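Long-range contacts in glycosyltransferase (Streptomyces halstedii, PDB 3WAG), which belongs to the GT-B class of glycosyltransferases, with two Rossmann-like halves facing a cleft that here holds thymidine-5'-diphosphate: residues Val7-Ser12 with His36-Gln41; Ser12-Met17 with Gln41-Ser46; Pro228-Ala233 with Pro306-Leu311. All coordinates share one frame; numbering follows the deposited sequence.

Interaction 1. Residues Val7-Ser12 with His36-Gln41. With TYD (thymidine-5'-diphosphate), chain F.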
loop_
_atom_site.group_PDB
_atom_site.type_symbol
_atom_site.label_atom_id
_atom_site.label_comp_id
_atom_site.label_asym_id
_atom_site.label_seq_id
_atom_site.Cartn_x
_atom_site.Cartn_y
_atom_site.Cartn_z
ATOM N N VAL B 7 -10.434 1.205 12.353
ATOM C CA VAL B 7 -11.402 0.149 11.970
ATOM C C VAL B 7 -11.302 -0.950 13.015
ATOM O O VAL B 7 -10.198 -1.187 13.494
ATOM C CB VAL B 7 -11.169 -0.368 10.521
ATOM C CG1 VAL B 7 -9.720 -0.866 10.328
ATOM C CG2 VAL B 7 -12.197 -1.428 10.120
ATOM N N PHE B 8 -12.426 -1.583 13.371
ATOM C CA PHE B 8 -12.431 -2.773 14.232
ATOM C C PHE B 8 -11.668 -3.912 13.542
ATOM O O PHE B 8 -11.509 -3.912 12.311
ATOM C CB PHE B 8 -13.861 -3.165 14.704
ATOM C CG PHE B 8 -14.721 -3.812 13.635
ATOM C CD1 PHE B 8 -15.384 -3.062 12.696
ATOM C CD2 PHE B 8 -14.895 -5.207 13.599
ATOM C CE1 PHE B 8 -16.173 -3.640 11.708
ATOM C CE2 PHE B 8 -15.689 -5.805 12.619
ATOM C CZ PHE B 8 -16.322 -5.023 11.660
ATOM N N ALA B 9 -11.160 -4.856 14.322
ATOM C CA ALA B 9 -10.421 -6.010 13.767
ATOM C C ALA B 9 -11.245 -6.969 12.886
ATOM O O ALA B 9 -11.829 -7.935 13.358
ATOM C CB ALA B 9 -9.696 -6.800 14.865
ATOM N N ASN B 10 -11.234 -6.692 11.583
ATOM C CA ASN B 10 -11.927 -7.446 10.571
ATOM C C ASN B 10 -11.251 -7.091 9.297
ATOM O O ASN B 10 -11.174 -5.886 8.916
ATOM C CB ASN B 10 -13.372 -6.987 10.500
ATOM C CG ASN B 10 -14.112 -7.610 9.327
ATOM O OD1 ASN B 10 -13.915 -7.245 8.161
ATOM N ND2 ASN B 10 -14.946 -8.569 9.629
ATOM N N ARG B 11 -10.770 -8.109 8.602
ATOM C CA ARG B 11 -10.094 -7.921 7.335
ATOM C C ARG B 11 -10.865 -7.223 6.250
ATOM O O ARG B 11 -10.266 -6.435 5.510
ATOM C CB ARG B 11 -9.560 -9.241 6.769
ATOM C CG ARG B 11 -8.063 -9.406 6.936
ATOM C CD ARG B 11 -7.524 -10.715 6.298
ATOM N NE ARG B 11 -8.416 -11.841 6.579
ATOM C CZ ARG B 11 -8.369 -12.608 7.676
ATOM N NH1 ARG B 11 -7.436 -12.417 8.609
ATOM N NH2 ARG B 11 -9.262 -13.584 7.839
ATOM N N SER B 12 -12.148 -7.539 6.082
ATOM C CA SER B 12 -12.969 -6.886 5.045
ATOM C C SER B 12 -13.187 -5.419 5.318
ATOM O O SER B 12 -13.203 -4.630 4.408
ATOM C CB SER B 12 -14.363 -7.550 4.943
ATOM O OG SER B 12 -14.125 -8.807 4.370
ATOM N N HIS B 36 -7.685 -3.117 16.748
ATOM C CA HIS B 36 -7.274 -4.114 17.718
ATOM C C HIS B 36 -6.014 -4.830 17.304
ATOM O O HIS B 36 -5.697 -4.905 16.128
ATOM C CB HIS B 36 -8.378 -5.114 18.029
ATOM C CG HIS B 36 -9.732 -4.479 18.237
ATOM N ND1 HIS B 36 -10.486 -3.984 17.200
ATOM C CD2 HIS B 36 -10.458 -4.233 19.404
ATOM C CE1 HIS B 36 -11.649 -3.474 17.696
ATOM N NE2 HIS B 36 -11.637 -3.640 19.033
ATOM N N PRO B 37 -5.273 -5.386 18.285
ATOM C CA PRO B 37 -3.991 -6.025 17.946
ATOM C C PRO B 37 -4.104 -7.189 16.993
ATOM O O PRO B 37 -3.145 -7.407 16.223
ATOM C CB PRO B 37 -3.426 -6.454 19.324
ATOM C CG PRO B 37 -4.032 -5.430 20.270
ATOM C CD PRO B 37 -5.429 -5.199 19.745
ATOM N N ASP B 38 -5.257 -7.887 16.988
ATOM C CA ASP B 38 -5.412 -8.966 16.037
ATOM C C ASP B 38 -5.527 -8.526 14.575
ATOM O O ASP B 38 -5.605 -9.377 13.697
ATOM C CB ASP B 38 -6.581 -9.954 16.374
ATOM C CG ASP B 38 -7.870 -9.274 16.776
ATOM O OD1 ASP B 38 -7.830 -8.120 17.228
ATOM O OD2 ASP B 38 -8.937 -9.921 16.712
ATOM N N ASN B 39 -5.574 -7.224 14.319
ATOM C CA ASN B 39 -5.639 -6.741 12.911
ATOM C C ASN B 39 -4.301 -6.194 12.486
ATOM O O ASN B 39 -4.150 -5.801 11.386
ATOM C CB ASN B 39 -6.666 -5.610 12.755
ATOM C CG ASN B 39 -7.414 -5.647 11.419
ATOM O OD1 ASN B 39 -7.388 -6.643 10.700
ATOM N ND2 ASN B 39 -8.101 -4.531 11.089
ATOM N N VAL B 40 -3.321 -6.174 13.367
ATOM C CA VAL B 40 -2.035 -5.604 13.021
ATOM C C VAL B 40 -1.382 -6.303 11.831
ATOM O O VAL B 40 -0.925 -5.655 10.877
ATOM C CB VAL B 40 -1.106 -5.513 14.249
ATOM C CG1 VAL B 40 0.373 -5.228 13.823
ATOM C CG2 VAL B 40 -1.632 -4.444 15.202
ATOM N N GLN B 41 -1.374 -7.619 11.828
ATOM C CA GLN B 41 -0.734 -8.288 10.746
ATOM C C GLN B 41 -1.399 -7.943 9.425
ATOM O O GLN B 41 -0.693 -7.757 8.405
ATOM C CB GLN B 41 -0.735 -9.820 10.944
ATOM C CG GLN B 41 0.068 -10.573 9.848
ATOM C CD GLN B 41 1.532 -10.151 9.826
ATOM O OE1 GLN B 41 2.206 -10.230 10.834
ATOM N NE2 GLN B 41 2.017 -9.633 8.658
HETATM P PA TYD F . -14.711 -10.784 0.984
HETATM O O1A TYD F . -14.989 -12.276 0.750
HETATM O O2A TYD F . -15.115 -10.056 2.261
HETATM O O3A TYD F . -15.533 -10.102 -0.267
HETATM P PB TYD F . -16.961 -9.302 -0.186
HETATM O O1B TYD F . -17.821 -10.004 0.877
HETATM O O2B TYD F . -17.452 -9.356 -1.664
HETATM O O3B TYD F . -16.536 -7.923 0.390
HETATM O "O5'" TYD F . -13.102 -10.503 0.794
HETATM C "C5'" TYD F . -12.462 -9.222 0.546
HETATM C "C4'" TYD F . -12.088 -9.022 -0.950
HETATM O "O4'" TYD F . -11.331 -10.122 -1.502
HETATM C "C3'" TYD F . -13.262 -8.830 -1.934
HETATM O "O3'" TYD F . -13.016 -7.623 -2.674
HETATM C "C2'" TYD F . -13.219 -10.005 -2.902
HETATM C "C1'" TYD F . -11.728 -10.399 -2.854
HETATM N N1 TYD F . -11.557 -11.808 -3.202
HETATM C C2 TYD F . -10.743 -12.196 -4.299
HETATM O O2 TYD F . -10.116 -11.357 -4.996
HETATM N N3 TYD F . -10.638 -13.515 -4.628
HETATM C C4 TYD F . -11.281 -14.496 -3.952
HETATM O O4 TYD F . -11.110 -15.682 -4.316
HETATM C C5 TYD F . -12.131 -14.118 -2.790
HETATM C C5M TYD F . -12.889 -15.117 -1.947
HETATM C C6 TYD F . -12.213 -12.751 -2.480
HETATM O O HOH W 1 -11.220 -9.863 15.247
#

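Interaction 2. Residues Ser12-Met17 with Gln41-Ser46. With TYD (thymidine-5'-diphosphate), chain F.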
loop_
_atom_site.group_PDB
_atom_site.type_symbol
_atom_site.label_atom_id
_atom_site.label_comp_id
_atom_site.label_asym_id
_atom_site.label_seq_id
_atom_site.Cartn_x
_atom_site.Cartn_y
_atom_site.Cartn_z
ATOM N N SER B 12 -12.148 -7.539 6.082
ATOM C CA SER B 12 -12.969 -6.886 5.045
ATOM C C SER B 12 -13.187 -5.419 5.318
ATOM O O SER B 12 -13.203 -4.630 4.408
ATOM C CB SER B 12 -14.363 -7.550 4.943
ATOM O OG SER B 12 -14.125 -8.807 4.370
ATOM N N HIS B 13 -13.457 -5.062 6.570
ATOM C CA HIS B 13 -13.710 -3.664 6.855
ATOM C C HIS B 13 -12.380 -2.927 6.745
ATOM O O HIS B 13 -12.369 -1.776 6.370
ATOM C CB HIS B 13 -14.339 -3.517 8.212
ATOM C CG HIS B 13 -15.826 -3.807 8.225
ATOM N ND1 HIS B 13 -16.746 -2.836 8.311
ATOM C CD2 HIS B 13 -16.530 -5.030 8.138
ATOM C CE1 HIS B 13 -18.002 -3.401 8.278
ATOM N NE2 HIS B 13 -17.854 -4.733 8.179
ATOM N N LEU B 14 -11.246 -3.591 7.032
ATOM C CA LEU B 14 -9.922 -2.961 6.768
ATOM C C LEU B 14 -9.689 -2.679 5.293
ATOM O O LEU B 14 -9.277 -1.593 4.893
ATOM C CB LEU B 14 -8.776 -3.816 7.288
ATOM C CG LEU B 14 -7.330 -3.519 6.812
ATOM C CD1 LEU B 14 -6.924 -2.082 7.052
ATOM C CD2 LEU B 14 -6.318 -4.451 7.498
ATOM N N TYR B 15 -9.881 -3.718 4.491
ATOM C CA TYR B 15 -9.575 -3.657 3.056
ATOM C C TYR B 15 -10.414 -2.555 2.454
ATOM O O TYR B 15 -9.985 -1.885 1.498
ATOM C CB TYR B 15 -9.989 -4.976 2.373
ATOM C CG TYR B 15 -9.001 -6.083 2.608
ATOM C CD1 TYR B 15 -7.894 -5.923 3.457
ATOM C CD2 TYR B 15 -9.163 -7.265 1.958
ATOM C CE1 TYR B 15 -7.018 -6.948 3.652
ATOM C CE2 TYR B 15 -8.323 -8.302 2.164
ATOM C CZ TYR B 15 -7.244 -8.139 2.976
ATOM O OH TYR B 15 -6.468 -9.231 3.083
ATOM N N ASN B 16 -11.657 -2.445 2.913
ATOM C CA ASN B 16 -12.533 -1.401 2.443
ATOM C C ASN B 16 -11.778 -0.001 2.452
ATOM O O ASN B 16 -11.994 0.824 1.574
ATOM C CB ASN B 16 -13.784 -1.359 3.320
ATOM C CG ASN B 16 -14.788 -0.291 2.894
ATOM O OD1 ASN B 16 -15.136 0.616 3.667
ATOM N ND2 ASN B 16 -15.296 -0.429 1.707
ATOM N N MET B 17 -10.912 0.227 3.435
ATOM C CA MET B 17 -10.287 1.532 3.612
ATOM C C MET B 17 -8.802 1.531 3.223
ATOM O O MET B 17 -8.141 2.574 3.280
ATOM C CB MET B 17 -10.499 2.025 5.029
ATOM C CG MET B 17 -9.703 1.289 6.108
ATOM S SD MET B 17 -9.652 2.203 7.642
ATOM C CE MET B 17 -11.366 2.747 7.704
ATOM N N GLN B 41 -1.374 -7.619 11.828
ATOM C CA GLN B 41 -0.734 -8.288 10.746
ATOM C C GLN B 41 -1.399 -7.943 9.425
ATOM O O GLN B 41 -0.693 -7.757 8.405
ATOM C CB GLN B 41 -0.735 -9.820 10.944
ATOM C CG GLN B 41 0.068 -10.573 9.848
ATOM C CD GLN B 41 1.532 -10.151 9.826
ATOM O OE1 GLN B 41 2.206 -10.230 10.834
ATOM N NE2 GLN B 41 2.017 -9.633 8.658
ATOM N N ALA B 42 -2.737 -7.937 9.401
ATOM C CA ALA B 42 -3.482 -7.569 8.199
ATOM C C ALA B 42 -3.093 -6.140 7.738
ATOM O O ALA B 42 -2.979 -5.876 6.520
ATOM C CB ALA B 42 -4.978 -7.663 8.448
ATOM N N ILE B 43 -2.851 -5.247 8.702
ATOM C CA ILE B 43 -2.566 -3.864 8.364
ATOM C C ILE B 43 -1.184 -3.819 7.722
ATOM O O ILE B 43 -1.051 -3.238 6.653
ATOM C CB ILE B 43 -2.691 -2.886 9.571
ATOM C CG1 ILE B 43 -4.149 -2.780 10.084
ATOM C CG2 ILE B 43 -2.149 -1.519 9.160
ATOM C CD1 ILE B 43 -4.298 -2.213 11.475
ATOM N N SER B 44 -0.165 -4.431 8.361
ATOM C CA SER B 44 1.138 -4.567 7.715
ATOM C C SER B 44 1.107 -5.204 6.365
ATOM O O SER B 44 1.848 -4.761 5.463
ATOM C CB SER B 44 2.079 -5.468 8.508
ATOM O OG SER B 44 2.446 -4.833 9.645
ATOM N N ASP B 45 0.359 -6.308 6.222
ATOM C CA ASP B 45 0.306 -6.988 4.867
ATOM C C ASP B 45 -0.335 -6.143 3.768
ATOM O O ASP B 45 -0.319 -6.554 2.569
ATOM C CB ASP B 45 -0.385 -8.332 4.889
ATOM C CG ASP B 45 0.330 -9.366 5.800
ATOM O OD1 ASP B 45 1.544 -9.164 6.127
ATOM O OD2 ASP B 45 -0.391 -10.313 6.214
ATOM N N SER B 46 -0.928 -5.014 4.192
ATOM C CA SER B 46 -1.490 -4.053 3.273
ATOM C C SER B 46 -0.502 -2.914 2.970
ATOM O O SER B 46 -0.815 -2.020 2.206
ATOM C CB SER B 46 -2.720 -3.449 3.882
ATOM O OG SER B 46 -3.622 -4.474 4.078
HETATM P PA TYD F . -14.711 -10.784 0.984
HETATM O O1A TYD F . -14.989 -12.276 0.750
HETATM O O2A TYD F . -15.115 -10.056 2.261
HETATM O O3A TYD F . -15.533 -10.102 -0.267
HETATM P PB TYD F . -16.961 -9.302 -0.186
HETATM O O1B TYD F . -17.821 -10.004 0.877
HETATM O O2B TYD F . -17.452 -9.356 -1.664
HETATM O O3B TYD F . -16.536 -7.923 0.390
HETATM O "O5'" TYD F . -13.102 -10.503 0.794
HETATM C "C5'" TYD F . -12.462 -9.222 0.546
HETATM C "C4'" TYD F . -12.088 -9.022 -0.950
HETATM O "O4'" TYD F . -11.331 -10.122 -1.502
HETATM C "C3'" TYD F . -13.262 -8.830 -1.934
HETATM O "O3'" TYD F . -13.016 -7.623 -2.674
HETATM C "C2'" TYD F . -13.219 -10.005 -2.902
HETATM C "C1'" TYD F . -11.728 -10.399 -2.854
HETATM N N1 TYD F . -11.557 -11.808 -3.202
HETATM C C2 TYD F . -10.743 -12.196 -4.299
HETATM O O2 TYD F . -10.116 -11.357 -4.996
HETATM N N3 TYD F . -10.638 -13.515 -4.628
HETATM C C4 TYD F . -11.281 -14.496 -3.952
HETATM O O4 TYD F . -11.110 -15.682 -4.316
HETATM C C5 TYD F . -12.131 -14.118 -2.790
HETATM C C5M TYD F . -12.889 -15.117 -1.947
HETATM C C6 TYD F . -12.213 -12.751 -2.480
#

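Interaction 3. Residues Pro228-Ala233 with Pro306-Leu311. With TYD (thymidine-5'-diphosphate), chain F; PO4 (phosphate ion), chain G.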
loop_
_atom_site.group_PDB
_atom_site.type_symbol
_atom_site.label_atom_id
_atom_site.label_comp_id
_atom_site.label_asym_id
_atom_site.label_seq_id
_atom_site.Cartn_x
_atom_site.Cartn_y
_atom_site.Cartn_z
ATOM N N PRO B 228 -11.747 -1.499 -4.858
ATOM C CA PRO B 228 -11.911 -2.693 -3.951
ATOM C C PRO B 228 -10.575 -3.379 -3.813
ATOM O O PRO B 228 -10.044 -3.878 -4.779
ATOM C CB PRO B 228 -12.849 -3.593 -4.736
ATOM C CG PRO B 228 -12.615 -3.223 -6.200
ATOM C CD PRO B 228 -11.951 -1.858 -6.279
ATOM N N PHE B 229 -9.999 -3.369 -2.630
ATOM C CA PHE B 229 -8.648 -3.968 -2.454
ATOM C C PHE B 229 -8.923 -5.491 -2.147
ATOM O O PHE B 229 -9.736 -5.800 -1.268
ATOM C CB PHE B 229 -7.925 -3.254 -1.303
ATOM C CG PHE B 229 -6.603 -3.904 -0.875
ATOM C CD1 PHE B 229 -5.488 -3.897 -1.705
ATOM C CD2 PHE B 229 -6.501 -4.486 0.414
ATOM C CE1 PHE B 229 -4.297 -4.474 -1.290
ATOM C CE2 PHE B 229 -5.313 -5.043 0.848
ATOM C CZ PHE B 229 -4.206 -5.050 -0.002
ATOM N N ASN B 230 -8.241 -6.389 -2.841
ATOM C CA ASN B 230 -8.481 -7.823 -2.739
ATOM C C ASN B 230 -7.473 -8.529 -1.871
ATOM O O ASN B 230 -7.462 -9.748 -1.803
ATOM C CB ASN B 230 -8.510 -8.416 -4.142
ATOM C CG ASN B 230 -9.603 -7.779 -4.987
ATOM O OD1 ASN B 230 -10.711 -7.436 -4.487
ATOM N ND2 ASN B 230 -9.294 -7.576 -6.243
ATOM N N GLY B 231 -6.620 -7.764 -1.188
ATOM C CA GLY B 231 -5.656 -8.352 -0.240
ATOM C C GLY B 231 -4.379 -8.776 -0.943
ATOM O O GLY B 231 -4.200 -8.460 -2.141
ATOM N N PRO B 232 -3.470 -9.466 -0.206
ATOM C CA PRO B 232 -2.226 -10.118 -0.701
ATOM C C PRO B 232 -2.411 -10.812 -2.112
ATOM O O PRO B 232 -3.410 -11.474 -2.353
ATOM C CB PRO B 232 -1.927 -11.163 0.411
ATOM C CG PRO B 232 -3.188 -11.279 1.210
ATOM C CD PRO B 232 -3.769 -9.890 1.176
ATOM N N ALA B 233 -1.508 -10.623 -3.063
ATOM C CA ALA B 233 -1.749 -11.202 -4.395
ATOM C C ALA B 233 -0.502 -11.645 -5.116
ATOM O O ALA B 233 0.460 -10.898 -5.296
ATOM C CB ALA B 233 -2.596 -10.263 -5.264
ATOM N N PRO B 306 -6.983 -13.727 -7.073
ATOM C CA PRO B 306 -7.171 -12.260 -7.035
ATOM C C PRO B 306 -8.115 -11.818 -8.122
ATOM O O PRO B 306 -7.798 -11.956 -9.304
ATOM C CB PRO B 306 -5.777 -11.690 -7.228
ATOM C CG PRO B 306 -4.883 -12.815 -7.604
ATOM C CD PRO B 306 -5.594 -14.128 -7.336
ATOM N N LEU B 307 -9.275 -11.292 -7.730
ATOM C CA LEU B 307 -10.309 -10.948 -8.691
ATOM C C LEU B 307 -9.862 -9.948 -9.786
ATOM O O LEU B 307 -10.186 -10.095 -10.959
ATOM C CB LEU B 307 -11.526 -10.419 -7.937
ATOM C CG LEU B 307 -12.766 -11.285 -7.774
ATOM C CD1 LEU B 307 -12.553 -12.729 -8.181
ATOM C CD2 LEU B 307 -13.453 -11.101 -6.406
ATOM N N HIS B 308 -9.114 -8.913 -9.407
ATOM C CA HIS B 308 -8.593 -7.943 -10.417
ATOM C C HIS B 308 -7.720 -8.580 -11.472
ATOM O O HIS B 308 -7.628 -8.058 -12.607
ATOM C CB HIS B 308 -7.817 -6.835 -9.721
ATOM C CG HIS B 308 -6.754 -7.357 -8.755
ATOM N ND1 HIS B 308 -5.450 -7.382 -9.064
ATOM C CD2 HIS B 308 -6.876 -7.911 -7.447
ATOM C CE1 HIS B 308 -4.741 -7.881 -7.994
ATOM N NE2 HIS B 308 -5.629 -8.230 -7.031
ATOM N N ALA B 309 -7.061 -9.698 -11.144
ATOM C CA ALA B 309 -6.293 -10.417 -12.184
ATOM C C ALA B 309 -7.141 -11.372 -12.994
ATOM O O ALA B 309 -6.805 -11.600 -14.129
ATOM C CB ALA B 309 -5.044 -11.141 -11.663
ATOM N N LEU B 310 -8.192 -11.942 -12.388
ATOM C CA LEU B 310 -9.091 -12.891 -13.071
ATOM C C LEU B 310 -10.194 -12.241 -13.920
ATOM O O LEU B 310 -10.417 -12.627 -15.068
ATOM C CB LEU B 310 -9.724 -13.895 -12.059
ATOM C CG LEU B 310 -10.778 -14.871 -12.622
ATOM C CD1 LEU B 310 -10.207 -15.809 -13.677
ATOM C CD2 LEU B 310 -11.318 -15.729 -11.491
ATOM N N LEU B 311 -10.897 -11.271 -13.369
ATOM C CA LEU B 311 -12.071 -10.722 -14.034
ATOM C C LEU B 311 -11.909 -10.195 -15.490
ATOM O O LEU B 311 -12.847 -10.355 -16.276
ATOM C CB LEU B 311 -12.806 -9.674 -13.145
ATOM C CG LEU B 311 -13.529 -10.313 -11.973
ATOM C CD1 LEU B 311 -14.114 -9.247 -11.098
ATOM C CD2 LEU B 311 -14.636 -11.286 -12.431
HETATM P PA TYD F . -14.711 -10.784 0.984
HETATM O O1A TYD F . -14.989 -12.276 0.750
HETATM O O2A TYD F . -15.115 -10.056 2.261
HETATM O O3A TYD F . -15.533 -10.102 -0.267
HETATM P PB TYD F . -16.961 -9.302 -0.186
HETATM O O1B TYD F . -17.821 -10.004 0.877
HETATM O O2B TYD F . -17.452 -9.356 -1.664
HETATM O O3B TYD F . -16.536 -7.923 0.390
HETATM O "O5'" TYD F . -13.102 -10.503 0.794
HETATM C "C5'" TYD F . -12.462 -9.222 0.546
HETATM C "C4'" TYD F . -12.088 -9.022 -0.950
HETATM O "O4'" TYD F . -11.331 -10.122 -1.502
HETATM C "C3'" TYD F . -13.262 -8.830 -1.934
HETATM O "O3'" TYD F . -13.016 -7.623 -2.674
HETATM C "C2'" TYD F . -13.219 -10.005 -2.902
HETATM C "C1'" TYD F . -11.728 -10.399 -2.854
HETATM N N1 TYD F . -11.557 -11.808 -3.202
HETATM C C2 TYD F . -10.743 -12.196 -4.299
HETATM O O2 TYD F . -10.116 -11.357 -4.996
HETATM N N3 TYD F . -10.638 -13.515 -4.628
HETATM C C4 TYD F . -11.281 -14.496 -3.952
HETATM O O4 TYD F . -11.110 -15.682 -4.316
HETATM C C5 TYD F . -12.131 -14.118 -2.790
HETATM C C5M TYD F . -12.889 -15.117 -1.947
HETATM C C6 TYD F . -12.213 -12.751 -2.480
HETATM P P PO4 G . -6.301 -4.307 -6.008
HETATM O O1 PO4 G . -5.898 -3.009 -5.357
HETATM O O2 PO4 G . -7.403 -4.174 -6.997
HETATM O O3 PO4 G . -5.032 -4.715 -6.725
HETATM O O4 PO4 G . -6.795 -5.246 -4.964
#

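Interaction 1. Residues Val7-Ser12 with His36-Gln41
Ala-9 and Asn-39 bring the two backbones closest, their CA atoms 4.9 Å apart, where each chain has left its strand and turns toward its helix. The methyl of Ala-9 points into the 36-41 turn and is ringed by side chains: Asp-38 OD1 lies 3.3 Å from Ala-9 CB, and CB of Asn-39 3.9 Å from the same carbon. A small residue suits a place so closely surrounded. His-36 comes alongside with its ring edge: Ala-9 N donates to His-36 ND1 at 3.1 Å, moderately bent (146°) and tilted 26° from the ring plane, while CE1 approaches Phe-8 CA. An imidazole suits this spot because its ring nitrogen serves as acceptor for a loop amide.

These loops follow strands 2-6 and 30-35, neighbours in the parallel sheet of the N-terminal Rossmann-like half, so the contact joins two loops at the ends of adjacent strands. Asn-39 crosses Val-7 at about a right angle, ND2 4.1 Å from Val-7 CG1; the amide nitrogen bonds to Ser-35 OG, the hydroxyl that also meets Val-7 O. Asp-38 turns CG between its backbone N and carbonyl carbon (chi1 45°), a torsion that brings its carboxylate back to the Ala-9 methyl. That carboxylate bonds the amides of Leu-57 and Asn-58, and a water donates to both Asp-38 OD2 (2.7 Å) and Ala-9 O (2.8 Å).

Beyond Ala-9, Asn-10 is the N-cap of helix 11-26, its OD1 accepting from His-13 N. In the first turn of that helix, Ser-12 OG donates to O2A of thymidine-5'-diphosphate at 2.6 Å.

Interaction 2. Residues Ser12-Met17 with Gln41-Ser46
Leu-14 reaches from helix 11-26 to helix 40-44, the helices that follow the first two strands of the N-terminal Rossmann-like half of this GT-B protein. Its CG stands anti to the backbone N (chi1 165°), which carries the forked end across the gap, and the CD2 branch does most of the touching. That methyl meets Ala-42 CB at 3.6 Å and Ile-43 CG1 at 3.8 Å; CD1 comes up to Ile-43 CG1 from a little farther off. Leu-14 and Ile-43 cross obliquely, and Ile-43 also packs on Ile-33 and Ser-35 of strand 30-35. With CA atoms no nearer than 7.6 Å here, a long branched leucine bridges the helices, whereas alanine opposite admits its methyl.

One turn on, Ser-46 folds its hydroxyl back to donate to Ala-42 O (2.9 Å); a serine suits this place because its short hydroxyl can turn back to the carbonyl four residues earlier. The same OG lies obliquely to the Tyr-15 ring, 4.2 Å from CE1. Tyr-15 also makes an edge-to-face stack with Phe-229, and diagonally across the ring from CE1 the edge atom CD2 lies 4.1 Å from C5' of thymidine-5'-diphosphate.

Interaction 3. Residues Pro228-Ala233 with Pro306-Leu311
Asn-230 extends its side chain toward Leu-307 and His-308, between thymidine-5'-diphosphate and a phosphate ion that probably comes from the crystallisation liquor. Its CB sits 3.5 Å from O2 of the thymine base, with phosphate-ion O4 also near it. CG, anti to the carbonyl carbon (chi1 -59°), passes close to the same base oxygen. There the amide forks. OD1 accepts from the deoxyribose hydroxyl O3' at 2.9 Å and also from Asn-328 ND2, two bonds that fix the turn of the amide and tell its oxygen from its nitrogen. ND2 heads the other way, 4.0 Å from Leu-307 CB, and lies at the edge of the His-308 ring, amide and imidazole nearly coplanar; its modelled approach to that ring is too close to be relied on.

Leu-307 N, at the start of helix 307-310, donates to base O2 (2.9 Å, 160°), while its CD2 lies 3.6 Å from base C2. Asn-230 N donates to phosphate O4 at 2.8 Å, and phosphate O3 stands over the centre of the His-308 ring. Gly-231 follows with a positive phi (87°), easily adopted without a CB. Ala-233 CB then rests on Pro-306 CB at 4.0 Å, a small apolar join between the two halves of the GT-B fold.

Around this contact, Pro-228 and Leu-307 lean on helix 323-331, Phe-229 packs on helix 11-26, and Ala-233 pairs in parallel with a strand of the second subunit.

Interaction 1 joins the loops leading into helices 11-26 and 40-44, and interaction 2 joins the helices themselves: they share Ser-12 and Gln-41, their centres are 7 Å apart, and the rings of Phe-8 and His-13 meet between them, CE1 to CG 3.5 Å. Interaction 3 lies about 14 Å from the centre of interaction 2, yet touches it where Tyr-15 OH comes 3.5 Å from Gly-231 CA. Interactions 1 and 3 do not touch, their nearest atoms being about 6 Å apart. Thymidine-5'-diphosphate connects all three: helix 11-26 supplies Ser-12 to its alpha phosphate, and interaction 3 holds its sugar and base. Val-305, His-320, Gly-324 and Thr-325 also hydrogen-bond to it.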